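Local coordinates for protein transcriptional regulator ZitR (Lactococcus lactis subsp. cremoris, PDB 6FI9) that represses the zit operon when zinc is present, binding as a homodimer to two palindromic operator sites in its promoter, at residues His40-Ile44 with Ile55-Leu59. The protein carries 3 engineered substitutions. Residues are numbered along the deposited sequence; the frame is centred on the assembly and turned at random.
Sequences HILMI and IAEQL
In this winged helix-turn-helix domain of the MarR family, helix 36-47 packs on helix 52-59, which opens the predicted helix-turn-helix motif. Segment 40-44 is alpha-helical (Ile-44 N to His-40 O 3.2 Å) and 55-59 lies on helix 52-59 (Leu-59 N to Ile-55 O 3.0 Å); their local axes approach to 10.9 Å with 108° between N-to-C directions, and the nearest CA atoms are those of Ile-41 and Ile-55, 6.9 Å apart. Purely side-chain packing joins them. His-40, chi1 t, points its CB toward the partner helix; its ring edge meets Leu-59, CD2 to CG 3.8 Å, while the same ring belongs to a zinc site completed by Glu-22, His-106 and His-110, so a zinc ligand packs directly against the first helix of the predicted DNA-binding motif. Ile-41 (m, t) sets its CG1 3.9 Å from Ile-55 CG2 and 3.7 Å from Leu-59 CD2, in a core that Leu-70 and Leu-73 of helix 63-75 extend. One turn after His-40, Ile-44, chi1 p, reaches across with CD1: Ile-55 CG1 lies 4.2 Å from it, Gln-58 CB 4.0 Å and Leu-59 CD1 3.8 Å.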
ATOM      1  N   HIS A  40     -11.091  -4.199 -13.127  1.00108.01           N
ATOM      2  CA  HIS A  40      -9.923  -4.895 -13.656  1.00105.48           C
ATOM      3  C   HIS A  40     -10.255  -6.326 -14.090  1.00108.15           C
ATOM      4  O   HIS A  40      -9.688  -6.801 -15.075  1.00107.14           O
ATOM      5  CB  HIS A  40      -8.745  -4.853 -12.667  1.00104.49           C
ATOM      6  CG  HIS A  40      -7.469  -5.376 -13.247  1.00106.21           C
ATOM      7  ND1 HIS A  40      -6.779  -4.676 -14.219  1.00107.28           N
ATOM      8  CD2 HIS A  40      -6.823  -6.538 -13.001  1.00107.16           C
ATOM      9  CE1 HIS A  40      -5.736  -5.427 -14.527  1.00105.69           C
ATOM     10  NE2 HIS A  40      -5.721  -6.558 -13.820  1.00105.92           N
ATOM     11  N   ILE A  41     -11.187  -6.998 -13.377  1.00104.71           N
ATOM     12  CA  ILE A  41     -11.632  -8.353 -13.721  1.00105.09           C
ATOM     13  C   ILE A  41     -12.253  -8.323 -15.131  1.00110.33           C
ATOM     14  O   ILE A  41     -11.958  -9.196 -15.946  1.00109.59           O
ATOM     15  CB  ILE A  41     -12.570  -8.952 -12.628  1.00109.61           C
ATOM     16  CG1 ILE A  41     -11.795  -9.225 -11.326  1.00108.84           C
ATOM     17  CG2 ILE A  41     -13.254 -10.241 -13.104  1.00111.77           C
ATOM     18  CD1 ILE A  41     -12.616  -9.157 -10.027  1.00119.60           C
ATOM     19  N   LEU A  42     -13.047  -7.273 -15.430  1.00108.20           N
ATOM     20  CA  LEU A  42     -13.686  -7.069 -16.736  1.00109.15           C
ATOM     21  C   LEU A  42     -12.652  -6.834 -17.842  1.00110.43           C
ATOM     22  O   LEU A  42     -12.851  -7.281 -18.970  1.00110.34           O
ATOM     23  CB  LEU A  42     -14.671  -5.885 -16.688  1.00110.88           C
ATOM     24  CG  LEU A  42     -15.827  -5.964 -15.691  1.00117.68           C
ATOM     25  CD1 LEU A  42     -16.423  -4.591 -15.453  1.00118.94           C
ATOM     26  CD2 LEU A  42     -16.902  -6.931 -16.162  1.00122.45           C
ATOM     27  N   MET A  43     -11.550  -6.141 -17.504  1.00104.78           N
ATOM     28  CA  MET A  43     -10.451  -5.813 -18.410  1.00103.37           C
ATOM     29  C   MET A  43      -9.720  -7.070 -18.916  1.00107.90           C
ATOM     30  O   MET A  43      -9.530  -7.203 -20.126  1.00107.54           O
ATOM     31  CB  MET A  43      -9.488  -4.826 -17.725  1.00103.84           C
ATOM     32  CG  MET A  43      -8.395  -4.301 -18.616  1.00106.16           C
ATOM     33  SD  MET A  43      -7.168  -3.395 -17.654  1.00108.09           S
ATOM     34  CE  MET A  43      -5.773  -3.562 -18.733  1.00104.28           C
ATOM     35  N   ILE A  44      -9.326  -7.985 -17.993  1.00105.00           N
ATOM     36  CA  ILE A  44      -8.620  -9.238 -18.318  1.00104.75           C
ATOM     37  C   ILE A  44      -9.535 -10.250 -19.022  1.00112.20           C
ATOM     38  O   ILE A  44      -9.049 -11.066 -19.805  1.00111.13           O
ATOM     39  CB  ILE A  44      -7.867  -9.874 -17.108  1.00106.57           C
ATOM     40  CG1 ILE A  44      -8.795 -10.136 -15.900  1.00107.65           C
ATOM     41  CG2 ILE A  44      -6.648  -9.038 -16.714  1.00106.09           C
ATOM     42  CD1 ILE A  44      -8.461 -11.384 -15.107  1.00113.61           C
ATOM     43  N   ILE A  55      -8.315 -15.803 -12.780  1.00110.78           N
ATOM     44  CA  ILE A  55      -8.644 -14.457 -12.275  1.00110.34           C
ATOM     45  C   ILE A  55      -7.862 -14.187 -10.973  1.00114.14           C
ATOM     46  O   ILE A  55      -7.278 -13.115 -10.833  1.00111.92           O
ATOM     47  CB  ILE A  55     -10.186 -14.244 -12.129  1.00115.31           C
ATOM     48  CG1 ILE A  55     -10.903 -14.350 -13.502  1.00116.27           C
ATOM     49  CG2 ILE A  55     -10.510 -12.902 -11.452  1.00115.90           C
ATOM     50  CD1 ILE A  55     -12.397 -14.738 -13.449  1.00124.17           C
ATOM     51  N   ALA A  56      -7.803 -15.190 -10.066  1.00112.95           N
ATOM     52  CA  ALA A  56      -7.069 -15.128  -8.796  1.00112.83           C
ATOM     53  C   ALA A  56      -5.556 -15.040  -9.028  1.00115.93           C
ATOM     54  O   ALA A  56      -4.860 -14.361  -8.274  1.00114.48           O
ATOM     55  CB  ALA A  56      -7.394 -16.346  -7.941  1.00115.28           C
ATOM     56  N   GLU A  57      -5.064 -15.726 -10.077  1.00113.11           N
ATOM     57  CA  GLU A  57      -3.656 -15.771 -10.479  1.00111.91           C
ATOM     58  C   GLU A  57      -3.211 -14.425 -11.070  1.00114.80           C
ATOM     59  O   GLU A  57      -2.136 -13.936 -10.715  1.00113.57           O
ATOM     60  CB  GLU A  57      -3.434 -16.929 -11.481  1.00113.66           C
ATOM     61  CG  GLU A  57      -1.991 -17.168 -11.906  1.00122.02           C
ATOM     62  CD  GLU A  57      -1.672 -16.799 -13.344  1.00137.35           C
ATOM     63  OE1 GLU A  57      -0.712 -16.024 -13.555  1.00133.94           O
ATOM     64  OE2 GLU A  57      -2.374 -17.287 -14.260  1.00126.20           O
ATOM     65  N   GLN A  58      -4.036 -13.837 -11.964  1.00111.52           N
ATOM     66  CA  GLN A  58      -3.768 -12.562 -12.633  1.00110.41           C
ATOM     67  C   GLN A  58      -3.817 -11.392 -11.653  1.00114.80           C
ATOM     68  O   GLN A  58      -2.859 -10.625 -11.577  1.00113.62           O
ATOM     69  CB  GLN A  58      -4.748 -12.329 -13.803  1.00112.48           C
ATOM     70  CG  GLN A  58      -4.551 -13.250 -15.005  1.00130.68           C
ATOM     71  CD  GLN A  58      -3.430 -12.805 -15.904  1.00156.57           C
ATOM     72  OE1 GLN A  58      -3.548 -11.826 -16.650  1.00154.12           O
ATOM     73  NE2 GLN A  58      -2.316 -13.524 -15.859  1.00150.49           N
ATOM     74  N   LEU A  59      -4.918 -11.269 -10.892  1.00113.17           N
ATOM     75  CA  LEU A  59      -5.136 -10.196  -9.918  1.00113.27           C
ATOM     76  C   LEU A  59      -4.278 -10.312  -8.657  1.00118.27           C
ATOM     77  O   LEU A  59      -4.156  -9.329  -7.922  1.00117.79           O
ATOM     78  CB  LEU A  59      -6.622 -10.120  -9.536  1.00114.81           C
ATOM     79  CG  LEU A  59      -7.482  -9.188 -10.368  1.00119.75           C
ATOM     80  CD1 LEU A  59      -8.065  -9.903 -11.576  1.00120.59           C
ATOM     81  CD2 LEU A  59      -8.595  -8.613  -9.528  1.00124.21           C
TER